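Local coordinates for glutamine amido transferase (Methylobacillus flagellatus, PDB 3M3P), which belongs to the glutamine amidotransferases of class I in the glutaminase clan, with a mixed central beta sheet flanked by helices, at residues H108-V114 with Q205-Q209; E138-Q142 with S191-L195; H158-Q162 with F173-I177. All blocks are in the same frame, centred on the assembly; numbering follows the deposited sequence. Where two conformers were deposited one is given.

Contact 1. Residues H108-V114 with Q205-Q209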
# COMPACT_ATOMS: atom_id res chain seq x y z
N HIS A 108 -8.03 -16.60 -7.55
CA HIS A 108 -6.99 -16.44 -8.56
C HIS A 108 -6.05 -15.32 -8.13
O HIS A 108 -6.50 -14.27 -7.63
CB HIS A 108 -7.60 -16.07 -9.90
CG HIS A 108 -8.62 -17.05 -10.39
ND1 HIS A 108 -8.31 -18.34 -10.75
CD2 HIS A 108 -9.96 -16.93 -10.47
CE1 HIS A 108 -9.44 -18.97 -11.06
NE2 HIS A 108 -10.44 -18.11 -10.96
N ALA A 109 -4.77 -15.55 -8.28
CA ALA A 109 -3.77 -14.53 -7.95
C ALA A 109 -3.82 -13.36 -8.97
O ALA A 109 -4.41 -13.48 -10.04
CB ALA A 109 -2.39 -15.14 -7.91
N GLU A 110 -3.17 -12.25 -8.63
CA GLU A 110 -2.88 -11.21 -9.60
C GLU A 110 -1.42 -10.92 -9.57
O GLU A 110 -0.91 -10.47 -8.55
CB GLU A 110 -3.68 -9.90 -9.36
CG GLU A 110 -5.19 -10.07 -9.46
CD GLU A 110 -5.96 -8.78 -9.18
OE1 GLU A 110 -5.60 -8.10 -8.19
OE2 GLU A 110 -6.84 -8.44 -10.02
N ILE A 111 -0.75 -11.13 -10.70
CA ILE A 111 0.68 -10.80 -10.83
C ILE A 111 0.87 -10.11 -12.15
O ILE A 111 0.74 -10.74 -13.22
CB ILE A 111 1.62 -12.01 -10.65
CG1 ILE A 111 1.35 -12.77 -9.35
CG2 ILE A 111 3.08 -11.51 -10.78
CD1 ILE A 111 2.16 -14.07 -9.11
N GLY A 112 1.20 -8.84 -12.09
CA GLY A 112 1.41 -8.03 -13.29
C GLY A 112 0.47 -6.86 -13.35
O GLY A 112 0.04 -6.35 -12.33
N TRP A 113 0.20 -6.39 -14.54
CA TRP A 113 -0.62 -5.18 -14.79
C TRP A 113 -2.04 -5.58 -14.98
O TRP A 113 -2.31 -6.43 -15.84
CB TRP A 113 -0.08 -4.46 -16.04
CG TRP A 113 1.34 -4.05 -15.90
CD1 TRP A 113 2.42 -4.64 -16.48
CD2 TRP A 113 1.83 -2.96 -15.13
NE1 TRP A 113 3.58 -3.96 -16.12
CE2 TRP A 113 3.25 -2.94 -15.26
CE3 TRP A 113 1.21 -1.97 -14.35
CZ2 TRP A 113 4.05 -1.94 -14.65
CZ3 TRP A 113 1.97 -1.03 -13.72
CH2 TRP A 113 3.40 -1.02 -13.86
N VAL A 114 -2.93 -4.99 -14.21
CA VAL A 114 -4.35 -5.35 -14.24
C VAL A 114 -5.24 -4.15 -14.46
O VAL A 114 -4.99 -3.04 -13.98
CB VAL A 114 -4.77 -6.10 -12.97
CG1 VAL A 114 -3.60 -7.05 -12.53
CG2 VAL A 114 -5.12 -5.16 -11.84
N GLN A 205 -3.73 -20.06 -13.98
CA GLN A 205 -3.97 -18.73 -13.49
C GLN A 205 -4.36 -17.75 -14.58
O GLN A 205 -3.56 -17.51 -15.52
CB GLN A 205 -2.70 -18.17 -12.80
CG GLN A 205 -2.32 -18.90 -11.51
CD GLN A 205 -2.85 -18.30 -10.25
OE1 GLN A 205 -3.91 -17.67 -10.22
NE2 GLN A 205 -2.16 -18.59 -9.14
N PRO A 206 -5.54 -17.11 -14.47
CA PRO A 206 -6.00 -16.20 -15.52
C PRO A 206 -5.35 -14.81 -15.49
O PRO A 206 -5.40 -14.08 -16.48
CB PRO A 206 -7.51 -16.09 -15.28
CG PRO A 206 -7.62 -16.28 -13.80
CD PRO A 206 -6.64 -17.41 -13.53
N MSE A 207 -4.69 -14.46 -14.37
CA MSE A 207 -4.19 -13.09 -14.17
C MSE A 207 -2.78 -13.08 -13.57
O MSE A 207 -2.48 -12.27 -12.74
CB MSE A 207 -5.19 -12.29 -13.36
CG MSE A 207 -4.99 -10.76 -13.46
SE MSE A 207 -4.89 -10.00 -15.26
CE MSE A 207 -2.88 -9.96 -15.51
N VAL A 208 -1.94 -13.99 -14.07
CA VAL A 208 -0.50 -14.06 -13.77
C VAL A 208 0.21 -13.90 -15.09
O VAL A 208 0.04 -14.72 -16.01
CB VAL A 208 -0.09 -15.37 -13.05
CG1 VAL A 208 1.45 -15.56 -12.99
CG2 VAL A 208 -0.73 -15.39 -11.61
N GLN A 209 0.92 -12.81 -15.24
CA GLN A 209 1.59 -12.41 -16.46
C GLN A 209 3.01 -12.96 -16.50
O GLN A 209 3.58 -13.34 -15.47
CB GLN A 209 1.60 -10.92 -16.59
CG GLN A 209 0.19 -10.34 -16.80
CD GLN A 209 0.26 -8.84 -17.19
OE1 GLN A 209 1.02 -8.07 -16.69
NE2 GLN A 209 -0.39 -8.54 -18.37
O HOH W 1 -5.98 -19.81 -10.65
O HOH W 2 -4.66 -15.49 -11.76
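The backbones of I111 and V208 pair at the tight centre of this contact, where a loop segment docks on the end of a strand. Two bonds join the segments here, I111 N to M207 O at 2.9 Å and Q209 N to I111 O at 2.9 Å, both close to straight. Alongside them the two side chains point the same way, V208 CG2 meeting both CG1 and CD1 of I111, and touching A109 CB as well. On the other flank selenomethionine M207 sets its CG, anti to the backbone N, against V114 CG1, and the bends beyond it bring CE to 3.6 Å from W113 O. This is a single beta bridge: 205-209, otherwise irregular, lies against 108-114 just where strand 103-111 turns a corner into strand 113-118. G112 sits at that corner, and with no side chain in the way Q209 OE1 comes to 2.8 Å from W113 N. The N-H points almost straight at the oxygen (167°) but arrives from above the amide plane, 58° out of it. Q209 gets there with its chain extended beyond CG, crossing W113 at about a right angle; the indole nitrogen itself bonds to I214 O. The H108 end is wetter. There P206 CG lies over one face of the imidazole, a CH-pi contact 3.9 Å from the ring centroid, while one water holds H108 ND1. Q205 OE1 accepts from A109 N at 3.0 Å and from a second water, which also bonds to A109 O and M207 N, replacing direct backbone pairing.

Contact 2. Residues E138-Q142 with S191-L195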
# COMPACT_ATOMS: atom_id res chain seq x y z
N GLU A 138 0.13 -5.38 -9.62
CA GLU A 138 -0.26 -6.39 -8.64
C GLU A 138 0.78 -7.47 -8.46
O GLU A 138 1.40 -7.89 -9.44
CB GLU A 138 -1.54 -7.08 -9.13
CG GLU A 138 -2.80 -6.17 -9.27
CD GLU A 138 -3.41 -5.69 -8.00
OE1 GLU A 138 -2.97 -6.04 -6.88
OE2 GLU A 138 -4.38 -4.88 -8.20
N TRP A 139 0.88 -8.00 -7.25
CA TRP A 139 1.65 -9.23 -7.01
C TRP A 139 1.17 -9.80 -5.68
O TRP A 139 1.76 -9.60 -4.64
CB TRP A 139 3.15 -9.00 -7.09
CG TRP A 139 3.96 -10.26 -7.19
CD1 TRP A 139 3.73 -11.47 -6.57
CD2 TRP A 139 5.17 -10.42 -7.92
NE1 TRP A 139 4.72 -12.36 -6.91
CE2 TRP A 139 5.61 -11.74 -7.74
CE3 TRP A 139 5.91 -9.55 -8.73
CZ2 TRP A 139 6.82 -12.20 -8.29
CZ3 TRP A 139 7.11 -10.02 -9.29
CH2 TRP A 139 7.54 -11.33 -9.07
N HIS A 140 0.01 -10.47 -5.73
CA HIS A 140 -0.65 -10.94 -4.50
C HIS A 140 -1.47 -12.17 -4.72
O HIS A 140 -1.98 -12.42 -5.80
CB HIS A 140 -1.54 -9.84 -3.88
CG HIS A 140 -2.81 -9.60 -4.61
ND1 HIS A 140 -4.04 -10.09 -4.19
CD2 HIS A 140 -3.02 -8.93 -5.77
CE1 HIS A 140 -4.94 -9.76 -5.10
NE2 HIS A 140 -4.35 -9.03 -6.05
N TYR A 141 -1.58 -12.93 -3.63
CA TYR A 141 -2.35 -14.16 -3.56
C TYR A 141 -3.54 -14.10 -2.63
O TYR A 141 -4.36 -15.03 -2.62
CB TYR A 141 -1.42 -15.29 -3.13
CG TYR A 141 -0.31 -15.59 -4.10
CD1 TYR A 141 -0.48 -16.49 -5.14
CD2 TYR A 141 0.93 -15.00 -3.98
CE1 TYR A 141 0.55 -16.76 -6.04
CE2 TYR A 141 1.96 -15.31 -4.87
CZ TYR A 141 1.74 -16.18 -5.90
OH TYR A 141 2.79 -16.47 -6.73
N GLN A 142 -3.60 -13.07 -1.80
CA GLN A 142 -4.70 -12.94 -0.82
C GLN A 142 -5.43 -11.62 -1.02
O GLN A 142 -4.98 -10.74 -1.75
CB GLN A 142 -4.18 -13.12 0.62
CG GLN A 142 -3.45 -14.42 0.82
CD GLN A 142 -3.26 -14.76 2.27
OE1 GLN A 142 -2.75 -13.91 3.03
NE2 GLN A 142 -3.64 -15.97 2.70
N SER A 191 12.16 -13.30 -8.17
CA SER A 191 11.20 -14.40 -8.17
C SER A 191 10.59 -14.67 -9.53
O SER A 191 9.39 -14.60 -9.72
CB SER A 191 10.15 -14.18 -7.11
OG SER A 191 9.48 -15.42 -6.84
N PRO A 192 11.41 -15.10 -10.48
CA PRO A 192 10.94 -15.41 -11.83
C PRO A 192 10.03 -16.61 -11.92
O PRO A 192 9.20 -16.74 -12.83
CB PRO A 192 12.26 -15.67 -12.60
CG PRO A 192 13.17 -16.14 -11.51
CD PRO A 192 12.87 -15.29 -10.36
N GLU A 193 10.14 -17.51 -10.96
CA GLU A 193 9.37 -18.74 -11.01
C GLU A 193 7.89 -18.61 -10.67
O GLU A 193 7.10 -19.53 -10.95
CB GLU A 193 10.01 -19.88 -10.13
CG GLU A 193 11.51 -20.13 -10.45
CD GLU A 193 11.86 -20.24 -11.98
OE1 GLU A 193 13.04 -19.89 -12.27
OE2 GLU A 193 11.06 -20.61 -12.91
N GLU A 194 7.51 -17.48 -10.10
CA GLU A 194 6.11 -17.15 -9.83
C GLU A 194 5.40 -16.59 -11.07
O GLU A 194 4.19 -16.52 -11.11
CB GLU A 194 6.00 -16.12 -8.70
CG GLU A 194 6.32 -16.64 -7.34
CD GLU A 194 6.11 -15.56 -6.29
OE1 GLU A 194 4.94 -15.15 -6.09
OE2 GLU A 194 7.11 -15.09 -5.69
N LEU A 195 6.15 -16.19 -12.09
CA LEU A 195 5.58 -15.54 -13.27
C LEU A 195 5.11 -16.57 -14.27
O LEU A 195 5.51 -17.75 -14.18
CB LEU A 195 6.62 -14.57 -13.90
CG LEU A 195 7.21 -13.56 -12.96
CD1 LEU A 195 8.23 -12.63 -13.71
CD2 LEU A 195 6.21 -12.70 -12.24
O HOH W 3 2.60 -17.81 -9.21
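W139 and Y141 reach from the end of strand 134-140 and the turn after it to the same carboxylate oxygen, OE1 of E194, and the contact is built mainly from these hydrogen bonds. W139 NE1 lies 2.9 Å from E194 OE1, with the N-H aimed almost perfectly at it (177°) and the oxygen in the plane of the indole. Seen from the carboxylate, however, the indole comes from above, 58° out of its plane. Y141 OH gives the shorter bond, 2.6 Å to E194 OE1, and meets the anti side close to the carboxylate plane, the ring turned only a little from it. The other oxygen is held from within the loop, where S191 OG donates to E194 OE2 at 2.7 Å, again on the anti side. A water gives one hydrogen bond to Y141 OH and another to E194 O, adding a solvent-mediated link. The nonpolar part is smaller: L195 CD2 sits over the face of the six-membered ring of W139, 4.2 Å from its centroid, in a CH-pi contact. S191 O lies at the edge of the indole, in its plane. In backbone terms, W139 and H140 form a classic beta bulge opposite E110 on strand 103-111. With CG anti to the backbone N (chi1 -166°), the indole swings out to the short 3-10 segment 192-194 that follows helix 181-190. W187 of that helix also packs on W139, and L195 reaches I111. Three donors converging on one carboxylate would probably keep E194 ionised and set the rotation of its head group; the donors described, an indole, a phenol and a serine hydroxyl, are all neutral, so the charge would be met by hydrogen bonds rather than by an ion pair across this contact.

Contact 3. Residues H158-Q162 with F173-I177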
# COMPACT_ATOMS: atom_id res chain seq x y z
N HIS A 158 -10.62 -9.89 -10.91
CA HIS A 158 -10.27 -11.01 -10.05
C HIS A 158 -10.02 -10.66 -8.59
O HIS A 158 -9.69 -11.52 -7.78
CB HIS A 158 -9.03 -11.70 -10.64
CG HIS A 158 -9.27 -12.29 -11.98
ND1 HIS A 158 -10.07 -13.39 -12.13
CD2 HIS A 158 -8.89 -11.89 -13.21
CE1 HIS A 158 -10.16 -13.66 -13.42
NE2 HIS A 158 -9.45 -12.78 -14.09
N CYS A 159 -10.18 -9.39 -8.25
CA CYS A 159 -10.05 -8.93 -6.87
C CYS A 159 -10.92 -7.70 -6.72
O CYS A 159 -10.53 -6.59 -7.05
CB CYS A 159 -8.59 -8.66 -6.50
SG CYS A 159 -8.42 -8.06 -4.80
N ALA A 160 -12.13 -7.90 -6.22
CA ALA A 160 -13.05 -6.79 -6.06
C ALA A 160 -12.48 -5.73 -5.13
O ALA A 160 -12.75 -4.54 -5.30
CB ALA A 160 -14.36 -7.32 -5.55
N ASN A 161 -11.76 -6.12 -4.10
CA ASN A 161 -11.32 -5.23 -3.02
C ASN A 161 -9.94 -4.67 -3.27
O ASN A 161 -8.95 -5.04 -2.63
CB ASN A 161 -11.47 -5.97 -1.67
CG ASN A 161 -12.89 -6.15 -1.32
OD1 ASN A 161 -13.78 -5.47 -1.91
ND2 ASN A 161 -13.14 -6.99 -0.35
N GLN A 162 -9.82 -3.78 -4.25
CA GLN A 162 -8.56 -3.14 -4.54
C GLN A 162 -8.19 -1.98 -3.62
O GLN A 162 -6.99 -1.76 -3.35
CB GLN A 162 -8.42 -2.69 -6.00
CG GLN A 162 -8.46 -3.81 -6.99
CD GLN A 162 -7.20 -4.62 -7.01
OE1 GLN A 162 -6.17 -4.22 -6.48
NE2 GLN A 162 -7.26 -5.72 -7.70
N PHE A 173 -4.61 -0.18 -0.06
CA PHE A 173 -4.57 -0.71 -1.43
C PHE A 173 -4.11 -2.15 -1.42
O PHE A 173 -3.18 -2.51 -0.67
CB PHE A 173 -3.56 0.08 -2.26
CG PHE A 173 -4.03 1.46 -2.67
CD1 PHE A 173 -4.75 1.67 -3.80
CD2 PHE A 173 -3.69 2.58 -1.88
CE1 PHE A 173 -5.16 2.95 -4.16
CE2 PHE A 173 -4.07 3.88 -2.26
CZ PHE A 173 -4.85 4.03 -3.37
N GLN A 174 -4.69 -2.94 -2.33
CA GLN A 174 -4.17 -4.27 -2.63
C GLN A 174 -3.04 -4.22 -3.60
O GLN A 174 -2.14 -5.07 -3.57
CB GLN A 174 -5.30 -5.19 -3.11
CG GLN A 174 -4.88 -6.65 -3.26
CD GLN A 174 -4.40 -7.23 -1.97
OE1 GLN A 174 -5.19 -7.56 -1.05
NE2 GLN A 174 -3.06 -7.41 -1.87
N CYS A 175 -3.10 -3.30 -4.53
CA CYS A 175 -2.10 -3.08 -5.54
C CYS A 175 -0.93 -2.26 -4.96
O CYS A 175 -0.99 -1.80 -3.81
CB CYS A 175 -2.73 -2.32 -6.71
SG CYS A 175 -3.46 -0.74 -6.30
N HIS A 176 0.13 -2.09 -5.76
CA HIS A 176 1.31 -1.36 -5.41
C HIS A 176 1.29 -0.04 -6.16
O HIS A 176 1.69 0.02 -7.33
CB HIS A 176 2.57 -2.13 -5.83
CG HIS A 176 2.85 -3.36 -5.03
ND1 HIS A 176 3.58 -3.30 -3.86
CD2 HIS A 176 2.56 -4.66 -5.26
CE1 HIS A 176 3.71 -4.54 -3.38
NE2 HIS A 176 3.08 -5.37 -4.20
N ILE A 177 0.89 1.02 -5.48
CA ILE A 177 0.93 2.33 -6.11
C ILE A 177 2.30 3.00 -5.97
O ILE A 177 2.54 4.06 -6.57
CB ILE A 177 -0.15 3.31 -5.60
CG1 ILE A 177 -0.03 3.68 -4.15
CG2 ILE A 177 -1.60 2.72 -5.93
CD1 ILE A 177 -0.91 4.91 -3.77
O HOH W 4 -7.85 -7.21 -1.36
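The side-chain amides of Q162 and Q174 stand nearly perpendicular, their planes 82° apart, where the two segments come closest. Neither amide stacks on the other: Q162 OE1 comes up to the aliphatic part of Q174, 3.6 Å from its CB. The F173 ring has I177 CG2 over one face, 3.9 Å above the plane and displaced toward the rim, while Q162 O approaches the ring obliquely. The one direct hydrogen bond is between backbones, Q174 N to Q162 O at 2.8 Å. The same carbonyl oxygen takes a CA-H...O contact from F173 CA at 3.3 Å. Q162 bends at chi2, its NE2 bonding to S156 OG and E110 OE1. Q174 has CG anti to the backbone N (chi1 -172°), which carries CG to C159 SG; its OE1 accepts from Q93 and from a water that also bonds to N161 O. The backbone nitrogen of C175 is buried here with no partner in the model, Q162 OE1 being its nearest polar atom across the contact at 3.8 Å. Strands 161-166 and 170-173 are antiparallel neighbours, and the contact lies where the latter runs out. Q174 rests there on C89, in a GxCxG sequence that resembles a nucleophile elbow, C175 packs on strand 134-140, and F173 and I177 lean on helix 218-237.

How the contacts relate
The three contacts run from interior to surface: contact 3 is buried, contact 1 partly so, and contact 2 lies at the surface. Along the chain they are nested, contact 3 inside the loop closed by contact 2 and that inside the one closed by contact 1. All reach the same mixed sheet, where strand 134-140 of contact 2 lies between the two strands of contact 1, 103-111 and 113-118. E110 joins all three, its OE1 meeting H140 of contact 2 and Q162 of contact 3. The chemistry shifts accordingly: backbone pairing with apolar side chains in contact 1, side chains gathered on a carboxylate in contact 2, and neutral amides around one backbone bond in contact 3.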